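Local coordinates for uncharacterized protein (Leishmania infantum, PDB 4TYZ), which is of unknown function but may bind and transfer sterols, and is represented here by its C-terminal GRAM domain, at residues Glu16-Trp26 with Gly35-Phe46. Sequence-based numbering, arbitrary orientation.
Sequences ETLLDSFNCAW and GYLFITPHWLCF
Glu16 OE1 is gripped by two donors from the turn between strands 31-39 and 43-48: the hydroxyl Thr40 OG1, 2.7 Å from Glu16 OE1 on its anti lone pair, and the backbone His42 N, which comes in on the syn side. The other oxygen, Glu16 OE2, takes an almost straight bond (173°) from His42 ND1 at 3.0 Å, lying close to the imidazole plane. A bend at chi2 (-73°) brings the carboxylate up against Thr40 and His42, and OE1 also sits at the edge of the Trp43 ring.

Strands 20-28 and 31-39 pair as an antiparallel hairpin. It starts with a classic beta bulge, where Leu19 and Asp20 both face Ile39: Leu19 N bonds to Ile39 O at 2.8 Å, and Asp20 N adds a weak second bond. On one face of the sheet Ile39 CD1 meets the edge of the Phe22 ring, beneath helix 96-107. At the far end Trp26 CB lies over a face of Phe46, 3.6 Å from its CE2, and the indole turns an edge to the same face.

With both carboxylate oxygens bonded, Glu16 ties the lead-in to strand 20-28 to the 40-42 turn of this PH-like sheet, and its negative charge would probably favour a protonated His42.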
ATOM      1  N   GLU A  16      -2.325  12.567  10.366  1.00  9.46           N
ATOM      2  CA  GLU A  16      -1.954  12.444   8.956  1.00 10.20           C
ATOM      3  C   GLU A  16      -3.137  12.704   8.037  1.00 10.92           C
ATOM      4  O   GLU A  16      -4.202  12.143   8.234  1.00 13.34           O
ATOM      5  CB  GLU A  16      -1.416  11.043   8.673  1.00  9.97           C
ATOM      6  CG  GLU A  16      -0.073  10.747   9.315  1.00  9.74           C
ATOM      7  CD  GLU A  16       1.054  11.487   8.619  1.00 12.40           C
ATOM      8  OE1 GLU A  16       1.313  11.191   7.434  1.00 11.76           O
ATOM      9  OE2 GLU A  16       1.656  12.369   9.255  1.00 15.00           O
ATOM     10  N   THR A  17      -2.945  13.551   7.035  1.00 11.23           N
ATOM     11  CA  THR A  17      -3.968  13.688   6.010  0.57 12.87           C
ATOM     12  C   THR A  17      -3.949  12.475   5.086  1.00 12.69           C
ATOM     13  O   THR A  17      -2.898  11.885   4.819  1.00 14.48           O
ATOM     14  CB  THR A  17      -3.780  14.951   5.174  0.57 17.57           C
ATOM     15  OG1 THR A  17      -2.424  15.008   4.720  0.57 15.92           O
ATOM     16  CG2 THR A  17      -4.087  16.184   6.005  0.57 17.61           C
ATOM     17  N   LEU A  18      -5.130  12.092   4.619  1.00 12.84           N
ATOM     18  CA  LEU A  18      -5.237  10.993   3.682  1.00 12.54           C
ATOM     19  C   LEU A  18      -5.167  11.593   2.283  1.00 15.12           C
ATOM     20  O   LEU A  18      -6.112  12.252   1.826  1.00 18.14           O
ATOM     21  CB  LEU A  18      -6.534  10.207   3.896  1.00 14.20           C
ATOM     22  CG  LEU A  18      -6.664   8.944   3.044  1.00 17.43           C
ATOM     23  CD1 LEU A  18      -5.504   7.996   3.311  1.00 17.17           C
ATOM     24  CD2 LEU A  18      -7.994   8.233   3.308  1.00 22.37           C
ATOM     25  N   LEU A  19      -4.036  11.394   1.613  1.00 10.56           N
ATOM     26  CA  LEU A  19      -3.812  12.013   0.310  1.00 13.68           C
ATOM     27  C   LEU A  19      -4.475  11.238  -0.808  1.00 18.02           C
ATOM     28  O   LEU A  19      -4.983  11.828  -1.762  1.00 18.29           O
ATOM     29  CB  LEU A  19      -2.316  12.138   0.020  1.00 13.42           C
ATOM     30  CG  LEU A  19      -1.518  12.976   1.012  1.00 14.06           C
ATOM     31  CD1 LEU A  19      -0.046  12.939   0.655  1.00 15.99           C
ATOM     32  CD2 LEU A  19      -2.042  14.407   1.027  1.00 17.01           C
ATOM     33  N   ASP A  20      -4.457   9.915  -0.701  1.00 14.03           N
ATOM     34  CA  ASP A  20      -5.022   9.074  -1.742  1.00 14.61           C
ATOM     35  C   ASP A  20      -5.249   7.675  -1.197  1.00 15.06           C
ATOM     36  O   ASP A  20      -4.716   7.308  -0.147  1.00 14.39           O
ATOM     37  CB  ASP A  20      -4.110   9.028  -2.972  1.00 16.91           C
ATOM     38  CG  ASP A  20      -4.887   9.020  -4.280  1.00 28.32           C
ATOM     39  OD1 ASP A  20      -4.330   9.477  -5.303  1.00 36.63           O
ATOM     40  OD2 ASP A  20      -6.049   8.561  -4.287  1.00 25.14           O
ATOM     41  N   SER A  21      -6.050   6.899  -1.908  1.00 12.90           N
ATOM     42  CA  SER A  21      -6.265   5.513  -1.528  1.00 13.25           C
ATOM     43  C   SER A  21      -6.595   4.691  -2.755  1.00 13.64           C
ATOM     44  O   SER A  21      -7.114   5.213  -3.742  1.00 15.60           O
ATOM     45  CB  SER A  21      -7.378   5.385  -0.491  1.00 14.61           C
ATOM     46  OG  SER A  21      -8.608   5.838  -1.033  1.00 19.65           O
ATOM     47  N   PHE A  22      -6.290   3.401  -2.674  1.00 11.66           N
ATOM     48  CA  PHE A  22      -6.390   2.504  -3.816  1.00 11.24           C
ATOM     49  C   PHE A  22      -6.846   1.113  -3.406  1.00 14.09           C
ATOM     50  O   PHE A  22      -6.408   0.578  -2.386  1.00 14.78           O
ATOM     51  CB  PHE A  22      -5.034   2.405  -4.527  1.00 11.38           C
ATOM     52  CG  PHE A  22      -4.589   3.697  -5.139  1.00 13.07           C
ATOM     53  CD1 PHE A  22      -5.022   4.055  -6.406  1.00 18.56           C
ATOM     54  CD2 PHE A  22      -3.767   4.567  -4.440  1.00 14.50           C
ATOM     55  CE1 PHE A  22      -4.634   5.263  -6.965  1.00 18.45           C
ATOM     56  CE2 PHE A  22      -3.375   5.777  -5.002  1.00 14.49           C
ATOM     57  CZ  PHE A  22      -3.816   6.117  -6.262  1.00 15.32           C
ATOM     58  N   ASN A  23      -7.719   0.525  -4.214  1.00 13.49           N
ATOM     59  CA  ASN A  23      -8.057  -0.877  -4.048  1.00 13.71           C
ATOM     60  C   ASN A  23      -6.900  -1.754  -4.500  1.00 15.79           C
ATOM     61  O   ASN A  23      -6.342  -1.542  -5.581  1.00 16.68           O
ATOM     62  CB  ASN A  23      -9.295  -1.225  -4.854  1.00 13.47           C
ATOM     63  CG  ASN A  23     -10.509  -0.455  -4.400  1.00 16.02           C
ATOM     64  OD1 ASN A  23     -10.942   0.498  -5.053  1.00 24.05           O
ATOM     65  ND2 ASN A  23     -11.056  -0.847  -3.261  1.00 15.35           N
ATOM     66  N   CYS A  24      -6.554  -2.744  -3.686  1.00 11.69           N
ATOM     67  CA  CYS A  24      -5.520  -3.713  -4.042  1.00 11.62           C
ATOM     68  C   CYS A  24      -5.575  -4.861  -3.056  1.00 13.66           C
ATOM     69  O   CYS A  24      -6.435  -4.897  -2.178  1.00 15.12           O
ATOM     70  CB  CYS A  24      -4.118  -3.087  -4.056  1.00 12.00           C
ATOM     71  SG  CYS A  24      -3.579  -2.477  -2.432  1.00 13.72           S
ATOM     72  N   ALA A  25      -4.666  -5.810  -3.203  1.00 12.51           N
ATOM     73  CA  ALA A  25      -4.606  -6.915  -2.275  1.00 12.74           C
ATOM     74  C   ALA A  25      -3.187  -7.066  -1.796  1.00 17.82           C
ATOM     75  O   ALA A  25      -2.233  -6.832  -2.533  1.00 20.41           O
ATOM     76  CB  ALA A  25      -5.100  -8.199  -2.912  1.00 12.62           C
ATOM     77  N   TRP A  26      -3.062  -7.455  -0.543  1.00 11.63           N
ATOM     78  CA  TRP A  26      -1.775  -7.757   0.053  1.00 12.93           C
ATOM     79  C   TRP A  26      -1.561  -9.257  -0.094  1.00 12.06           C
ATOM     80  O   TRP A  26      -2.427 -10.054   0.279  1.00 13.14           O
ATOM     81  CB  TRP A  26      -1.783  -7.308   1.512  1.00 11.65           C
ATOM     82  CG  TRP A  26      -0.521  -7.474   2.273  1.00 12.26           C
ATOM     83  CD1 TRP A  26       0.717  -7.774   1.784  1.00 13.97           C
ATOM     84  CD2 TRP A  26      -0.382  -7.365   3.689  1.00 13.43           C
ATOM     85  NE1 TRP A  26       1.624  -7.846   2.818  1.00 14.56           N
ATOM     86  CE2 TRP A  26       0.971  -7.605   3.997  1.00 14.12           C
ATOM     87  CE3 TRP A  26      -1.278  -7.088   4.730  1.00 15.18           C
ATOM     88  CZ2 TRP A  26       1.458  -7.562   5.305  1.00 15.33           C
ATOM     89  CZ3 TRP A  26      -0.794  -7.053   6.032  1.00 15.67           C
ATOM     90  CH2 TRP A  26       0.562  -7.282   6.301  1.00 17.93           C
ATOM     91  N   GLY A  35      -7.975  -5.368   0.137  1.00 12.39           N
ATOM     92  CA  GLY A  35      -8.084  -4.242   1.049  1.00 12.10           C
ATOM     93  C   GLY A  35      -7.797  -2.915   0.389  1.00 11.71           C
ATOM     94  O   GLY A  35      -8.043  -2.735  -0.808  1.00 12.71           O
ATOM     95  N   TYR A  36      -7.285  -1.993   1.192  1.00 11.28           N
ATOM     96  CA  TYR A  36      -7.064  -0.626   0.756  1.00 12.12           C
ATOM     97  C   TYR A  36      -5.655  -0.202   1.063  1.00 12.12           C
ATOM     98  O   TYR A  36      -5.181  -0.371   2.186  1.00 11.93           O
ATOM     99  CB  TYR A  36      -8.017   0.335   1.459  1.00 12.39           C
ATOM    100  CG  TYR A  36      -9.450  -0.130   1.523  1.00 16.36           C
ATOM    101  CD1 TYR A  36     -10.252  -0.123   0.393  1.00 16.80           C
ATOM    102  CD2 TYR A  36     -10.001  -0.569   2.723  1.00 15.94           C
ATOM    103  CE1 TYR A  36     -11.575  -0.542   0.460  1.00 17.28           C
ATOM    104  CE2 TYR A  36     -11.316  -0.989   2.799  1.00 23.20           C
ATOM    105  CZ  TYR A  36     -12.096  -0.971   1.669  1.00 21.34           C
ATOM    106  OH  TYR A  36     -13.408  -1.395   1.755  1.00 26.87           O
ATOM    107  N   LEU A  37      -5.015   0.370   0.056  1.00 11.48           N
ATOM    108  CA  LEU A  37      -3.738   1.052   0.208  1.00  9.99           C
ATOM    109  C   LEU A  37      -4.016   2.516   0.519  1.00 10.15           C
ATOM    110  O   LEU A  37      -4.785   3.153  -0.194  1.00 11.78           O
ATOM    111  CB  LEU A  37      -2.922   0.918  -1.077  1.00 11.57           C
ATOM    112  CG  LEU A  37      -1.515   1.481  -0.987  1.00 18.24           C
ATOM    113  CD1 LEU A  37      -0.740   0.552  -0.090  1.00 25.20           C
ATOM    114  CD2 LEU A  37      -0.883   1.575  -2.378  1.00 16.97           C
ATOM    115  N   PHE A  38      -3.424   3.029   1.597  1.00  9.41           N
ATOM    116  CA  PHE A  38      -3.564   4.436   1.978  1.00 10.99           C
ATOM    117  C   PHE A  38      -2.244   5.172   1.839  1.00  9.87           C
ATOM    118  O   PHE A  38      -1.209   4.688   2.294  1.00 10.07           O
ATOM    119  CB  PHE A  38      -4.036   4.573   3.425  1.00  9.65           C
ATOM    120  CG  PHE A  38      -5.316   3.849   3.729  1.00 11.67           C
ATOM    121  CD1 PHE A  38      -6.538   4.465   3.522  1.00 15.15           C
ATOM    122  CD2 PHE A  38      -5.296   2.564   4.253  1.00 12.91           C
ATOM    123  CE1 PHE A  38      -7.719   3.812   3.835  1.00 14.37           C
ATOM    124  CE2 PHE A  38      -6.471   1.907   4.557  1.00 15.24           C
ATOM    125  CZ  PHE A  38      -7.682   2.531   4.354  1.00 12.22           C
ATOM    126  N   ILE A  39      -2.291   6.360   1.247  1.00  9.23           N
ATOM    127  CA  ILE A  39      -1.107   7.191   1.097  1.00  9.05           C
ATOM    128  C   ILE A  39      -1.293   8.467   1.916  1.00 10.79           C
ATOM    129  O   ILE A  39      -2.266   9.199   1.729  1.00 11.17           O
ATOM    130  CB  ILE A  39      -0.859   7.507  -0.376  1.00 11.17           C
ATOM    131  CG1 ILE A  39      -0.514   6.202  -1.109  1.00 15.78           C
ATOM    132  CG2 ILE A  39       0.239   8.542  -0.538  1.00 13.63           C
ATOM    133  CD1 ILE A  39      -0.548   6.312  -2.584  1.00 23.84           C
ATOM    134  N   THR A  40      -0.383   8.691   2.857  1.00  8.88           N
ATOM    135  CA  THR A  40      -0.389   9.900   3.654  1.00  8.86           C
ATOM    136  C   THR A  40       0.958  10.591   3.443  1.00  8.85           C
ATOM    137  O   THR A  40       1.819  10.065   2.728  1.00 10.44           O
ATOM    138  CB  THR A  40      -0.653   9.600   5.163  1.00 10.68           C
ATOM    139  OG1 THR A  40       0.561   9.172   5.800  1.00 11.75           O
ATOM    140  CG2 THR A  40      -1.722   8.528   5.318  1.00 10.97           C
ATOM    141  N   PRO A  41       1.145  11.786   4.019  1.00 11.26           N
ATOM    142  CA  PRO A  41       2.436  12.424   3.739  1.00 13.54           C
ATOM    143  C   PRO A  41       3.655  11.643   4.262  1.00 12.66           C
ATOM    144  O   PRO A  41       4.719  11.719   3.645  1.00 15.14           O
ATOM    145  CB  PRO A  41       2.309  13.780   4.449  1.00 15.51           C
ATOM    146  CG  PRO A  41       0.828  14.061   4.451  1.00 17.48           C
ATOM    147  CD  PRO A  41       0.189  12.707   4.663  1.00 12.68           C
ATOM    148  N   HIS A  42       3.502  10.885   5.345  1.00  9.77           N
ATOM    149  CA  HIS A  42       4.646  10.182   5.934  1.00  9.29           C
ATOM    150  C   HIS A  42       4.550   8.660   5.888  1.00  8.33           C
ATOM    151  O   HIS A  42       5.550   7.983   6.150  1.00 10.30           O
ATOM    152  CB  HIS A  42       4.839  10.611   7.392  1.00 10.45           C
ATOM    153  CG  HIS A  42       5.191  12.052   7.545  1.00 12.74           C
ATOM    154  ND1 HIS A  42       4.313  12.980   8.064  1.00 15.56           N
ATOM    155  CD2 HIS A  42       6.316  12.731   7.224  1.00 13.85           C
ATOM    156  CE1 HIS A  42       4.888  14.171   8.059  1.00 17.43           C
ATOM    157  NE2 HIS A  42       6.099  14.048   7.557  1.00 13.99           N
ATOM    158  N   TRP A  43       3.372   8.132   5.554  1.00  8.30           N
ATOM    159  CA  TRP A  43       3.112   6.695   5.694  1.00  8.38           C
ATOM    160  C   TRP A  43       2.446   6.049   4.507  1.00  8.46           C
ATOM    161  O   TRP A  43       1.601   6.629   3.825  1.00 10.55           O
ATOM    162  CB  TRP A  43       2.222   6.421   6.939  1.00  7.71           C
ATOM    163  CG  TRP A  43       2.878   6.848   8.207  1.00  7.56           C
ATOM    164  CD1 TRP A  43       2.888   8.108   8.736  1.00  7.80           C
ATOM    165  CD2 TRP A  43       3.647   6.030   9.096  1.00  7.62           C
ATOM    166  NE1 TRP A  43       3.619   8.127   9.907  1.00  8.62           N
ATOM    167  CE2 TRP A  43       4.095   6.863  10.149  1.00  9.96           C
ATOM    168  CE3 TRP A  43       3.999   4.674   9.109  1.00  9.25           C
ATOM    169  CZ2 TRP A  43       4.867   6.383  11.213  1.00  9.10           C
ATOM    170  CZ3 TRP A  43       4.776   4.195  10.161  1.00  9.89           C
ATOM    171  CH2 TRP A  43       5.204   5.050  11.197  1.00  8.80           C
ATOM    172  N   LEU A  44       2.869   4.816   4.288  1.00  7.87           N
ATOM    173  CA  LEU A  44       2.225   3.914   3.359  0.62  8.40           C
ATOM    174  C   LEU A  44       1.525   2.857   4.188  1.00  8.38           C
ATOM    175  O   LEU A  44       2.170   2.143   4.949  1.00  9.05           O
ATOM    176  CB  LEU A  44       3.250   3.277   2.427  0.62  9.72           C
ATOM    177  CG  LEU A  44       2.591   2.268   1.503  0.62 11.65           C
ATOM    178  CD1 LEU A  44       1.549   2.976   0.670  0.62 13.24           C
ATOM    179  CD2 LEU A  44       3.633   1.576   0.632  0.62  9.29           C
ATOM    180  N   CYS A  45       0.203   2.769   4.062  1.00  8.68           N
ATOM    181  CA  CYS A  45      -0.570   1.863   4.919  1.00  8.51           C
ATOM    182  C   CYS A  45      -1.476   0.958   4.112  1.00  8.97           C
ATOM    183  O   CYS A  45      -1.902   1.306   3.016  1.00 10.26           O
ATOM    184  CB  CYS A  45      -1.441   2.639   5.910  1.00  8.59           C
ATOM    185  SG  CYS A  45      -0.543   3.906   6.818  1.00 10.25           S
ATOM    186  N   PHE A  46      -1.790  -0.190   4.689  1.00  9.07           N
ATOM    187  CA  PHE A  46      -2.751  -1.103   4.083  1.00  9.50           C
ATOM    188  C   PHE A  46      -3.656  -1.661   5.158  1.00  9.84           C
ATOM    189  O   PHE A  46      -3.175  -2.047   6.217  1.00 10.58           O
ATOM    190  CB  PHE A  46      -2.041  -2.251   3.351  1.00  9.59           C
ATOM    191  CG  PHE A  46      -2.987  -3.271   2.783  1.00 10.09           C
ATOM    192  CD1 PHE A  46      -3.466  -3.137   1.490  1.00 12.76           C
ATOM    193  CD2 PHE A  46      -3.416  -4.346   3.551  1.00 10.47           C
ATOM    194  CE1 PHE A  46      -4.359  -4.072   0.963  1.00 11.70           C
ATOM    195  CE2 PHE A  46      -4.311  -5.279   3.044  1.00 11.02           C
ATOM    196  CZ  PHE A  46      -4.776  -5.153   1.742  1.00 11.40           C
TER
HETATM  197  O   HOH W   1     -10.326  -3.291  -2.205  1.00 15.43           O